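PDB 1PVM: CBS domain-containing protein, which is of unknown function but pairs two CBS domains with a zinc-ribbon-like domain that binds iron and, in this crystal, mercury. Local coordinates for residues G54-S60 / V80-P86. Numbering follows the deposited sequence.
Sequences GLLSERS and VMRKPIP
Leu55 and Arg82 form a single antiparallel, hydrogen-bonded bridge: Leu55 N donates to Arg82 O at 3.0 Å, in the carbonyl plane, and Arg82 N to Leu55 O at 2.8 Å. Loop 80-86 thus pairs with the edge of strand 52-57 not taken by strand 42-46. Glycine suits position 54 because a side chain there would run into Met81 SD and Arg82 O. Buried apolar side chains fill the interior: Leu55 CB meets Pro86 CD at 3.8 Å, while Leu56 CD1 reaches Val80 CG1. Arginine is long enough to span from strand to helix: with CG anti to its carbonyl carbon and a bend at chi2 (-52°), the otherwise extended Arg82 chain ends with Ser60 CA 3.8 Å above the guanidinium centre. At the guanidinium edge, a water accepts from Arg82 NH2 (2.8 Å) and also bonds Ser57 OG, whose short hydroxyl suits the N-cap and accepts from Ser60 N. A leucine in place of Arg82 would probably leave this water without that donor and Ser60 CA without its flat partner. Backbone pairing, apolar packing and a water bridge to the N-cap together join the first CBS motif to the loop leading into strand 87-89.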
loop_
_atom_site.group_PDB
_atom_site.type_symbol
_atom_site.label_atom_id
_atom_site.label_comp_id
_atom_site.label_asym_id
_atom_site.label_seq_id
_atom_site.Cartn_x
_atom_site.Cartn_y
_atom_site.Cartn_z
ATOM N N GLY B 54 -3.920 -9.429 -15.433
ATOM C CA GLY B 54 -4.108 -8.930 -14.086
ATOM C C GLY B 54 -3.423 -7.619 -13.789
ATOM O O GLY B 54 -2.801 -7.010 -14.653
ATOM N N LEU B 55 -3.554 -7.180 -12.547
ATOM C CA LEU B 55 -2.936 -5.940 -12.112
ATOM C C LEU B 55 -2.327 -6.206 -10.738
ATOM O O LEU B 55 -3.008 -6.686 -9.829
ATOM C CB LEU B 55 -3.992 -4.824 -12.044
ATOM C CG LEU B 55 -3.504 -3.366 -12.090
ATOM C CD1 LEU B 55 -4.678 -2.446 -12.365
ATOM C CD2 LEU B 55 -2.822 -2.987 -10.785
ATOM N N LEU B 56 -1.033 -5.924 -10.600
ATOM C CA LEU B 56 -0.331 -6.132 -9.333
ATOM C C LEU B 56 -0.271 -4.808 -8.584
ATOM O O LEU B 56 0.225 -3.821 -9.114
ATOM C CB LEU B 56 1.090 -6.641 -9.592
ATOM C CG LEU B 56 1.907 -7.017 -8.349
ATOM C CD1 LEU B 56 1.364 -8.311 -7.749
ATOM C CD2 LEU B 56 3.378 -7.183 -8.724
ATOM N N SER B 57 -0.775 -4.797 -7.351
ATOM C CA SER B 57 -0.802 -3.593 -6.521
ATOM C C SER B 57 -0.188 -3.859 -5.149
ATOM O O SER B 57 0.091 -5.001 -4.800
ATOM C CB SER B 57 -2.246 -3.130 -6.326
ATOM O OG SER B 57 -2.979 -4.084 -5.570
ATOM N N GLU B 58 0.013 -2.803 -4.366
ATOM C CA GLU B 58 0.577 -2.973 -3.030
ATOM C C GLU B 58 -0.321 -3.859 -2.180
ATOM O O GLU B 58 0.146 -4.789 -1.525
ATOM C CB GLU B 58 0.716 -1.634 -2.310
ATOM C CG GLU B 58 1.929 -0.820 -2.661
ATOM C CD GLU B 58 2.160 0.293 -1.647
ATOM O OE1 GLU B 58 1.290 1.181 -1.517
ATOM O OE2 GLU B 58 3.210 0.267 -0.974
ATOM N N ARG B 59 -1.613 -3.551 -2.183
ATOM C CA ARG B 59 -2.565 -4.314 -1.395
ATOM C C ARG B 59 -2.605 -5.782 -1.824
ATOM O O ARG B 59 -2.730 -6.667 -0.976
ATOM C CB ARG B 59 -3.962 -3.677 -1.488
ATOM C CG ARG B 59 -5.011 -4.302 -0.565
ATOM C CD ARG B 59 -4.555 -4.337 0.886
ATOM N NE ARG B 59 -4.302 -3.003 1.422
ATOM C CZ ARG B 59 -5.249 -2.130 1.754
ATOM N NH1 ARG B 59 -6.530 -2.444 1.611
ATOM N NH2 ARG B 59 -4.909 -0.937 2.226
ATOM N N SER B 60 -2.485 -6.054 -3.124
ATOM C CA SER B 60 -2.517 -7.447 -3.577
ATOM C C SER B 60 -1.354 -8.221 -2.942
ATOM O O SER B 60 -1.495 -9.387 -2.586
ATOM C CB SER B 60 -2.455 -7.540 -5.115
ATOM O OG SER B 60 -1.189 -7.176 -5.640
ATOM N N VAL B 80 -0.562 -13.633 -7.175
ATOM C CA VAL B 80 -0.803 -12.476 -6.317
ATOM C C VAL B 80 -1.676 -11.376 -6.915
ATOM O O VAL B 80 -2.514 -10.797 -6.223
ATOM C CB VAL B 80 0.554 -11.853 -5.902
ATOM C CG1 VAL B 80 0.343 -10.695 -4.944
ATOM C CG2 VAL B 80 1.433 -12.921 -5.267
ATOM N N MET B 81 -1.470 -11.096 -8.198
ATOM C CA MET B 81 -2.190 -10.042 -8.908
ATOM C C MET B 81 -3.707 -10.106 -8.826
ATOM O O MET B 81 -4.288 -11.166 -8.597
ATOM C CB MET B 81 -1.815 -10.088 -10.380
ATOM C CG MET B 81 -2.358 -11.329 -11.077
ATOM S SD MET B 81 -1.676 -11.544 -12.716
ATOM C CE MET B 81 0.049 -11.594 -12.314
ATOM N N ARG B 82 -4.346 -8.957 -9.018
ATOM C CA ARG B 82 -5.800 -8.912 -9.057
ATOM C C ARG B 82 -6.110 -9.500 -10.433
ATOM O O ARG B 82 -5.548 -9.059 -11.438
ATOM C CB ARG B 82 -6.322 -7.469 -9.019
ATOM C CG ARG B 82 -5.868 -6.640 -7.829
ATOM C CD ARG B 82 -6.151 -7.349 -6.534
ATOM N NE ARG B 82 -6.082 -6.459 -5.381
ATOM C CZ ARG B 82 -6.250 -6.872 -4.132
ATOM N NH1 ARG B 82 -6.488 -8.153 -3.889
ATOM N NH2 ARG B 82 -6.204 -6.005 -3.128
ATOM N N LYS B 83 -6.986 -10.494 -10.492
ATOM C CA LYS B 83 -7.333 -11.099 -11.770
ATOM C C LYS B 83 -8.782 -11.572 -11.746
ATOM O O LYS B 83 -9.257 -12.056 -10.724
ATOM C CB LYS B 83 -6.389 -12.271 -12.076
ATOM C CG LYS B 83 -6.414 -13.422 -11.077
ATOM C CD LYS B 83 -5.341 -14.455 -11.443
ATOM C CE LYS B 83 -5.326 -15.646 -10.492
ATOM N NZ LYS B 83 -4.173 -16.555 -10.782
ATOM N N PRO B 84 -9.515 -11.400 -12.863
ATOM C CA PRO B 84 -9.087 -10.796 -14.133
ATOM C C PRO B 84 -8.709 -9.338 -13.900
ATOM O O PRO B 84 -9.086 -8.754 -12.885
ATOM C CB PRO B 84 -10.324 -10.920 -15.022
ATOM C CG PRO B 84 -11.096 -12.041 -14.410
ATOM C CD PRO B 84 -10.921 -11.823 -12.940
ATOM N N ILE B 85 -7.986 -8.744 -14.840
ATOM C CA ILE B 85 -7.563 -7.362 -14.669
ATOM C C ILE B 85 -8.729 -6.407 -14.414
ATOM O O ILE B 85 -9.712 -6.396 -15.155
ATOM C CB ILE B 85 -6.731 -6.862 -15.898
ATOM C CG1 ILE B 85 -6.127 -5.490 -15.586
ATOM C CG2 ILE B 85 -7.598 -6.808 -17.158
ATOM C CD1 ILE B 85 -5.052 -5.047 -16.571
ATOM N N PRO B 86 -8.654 -5.626 -13.321
ATOM C CA PRO B 86 -9.724 -4.668 -13.003
ATOM C C PRO B 86 -9.659 -3.590 -14.077
ATOM O O PRO B 86 -8.573 -3.118 -14.412
ATOM C CB PRO B 86 -9.316 -4.125 -11.635
ATOM C CG PRO B 86 -8.528 -5.251 -11.032
ATOM C CD PRO B 86 -7.706 -5.751 -12.200
HETATM O O HOH W 1 -5.975 -3.596 -4.630
#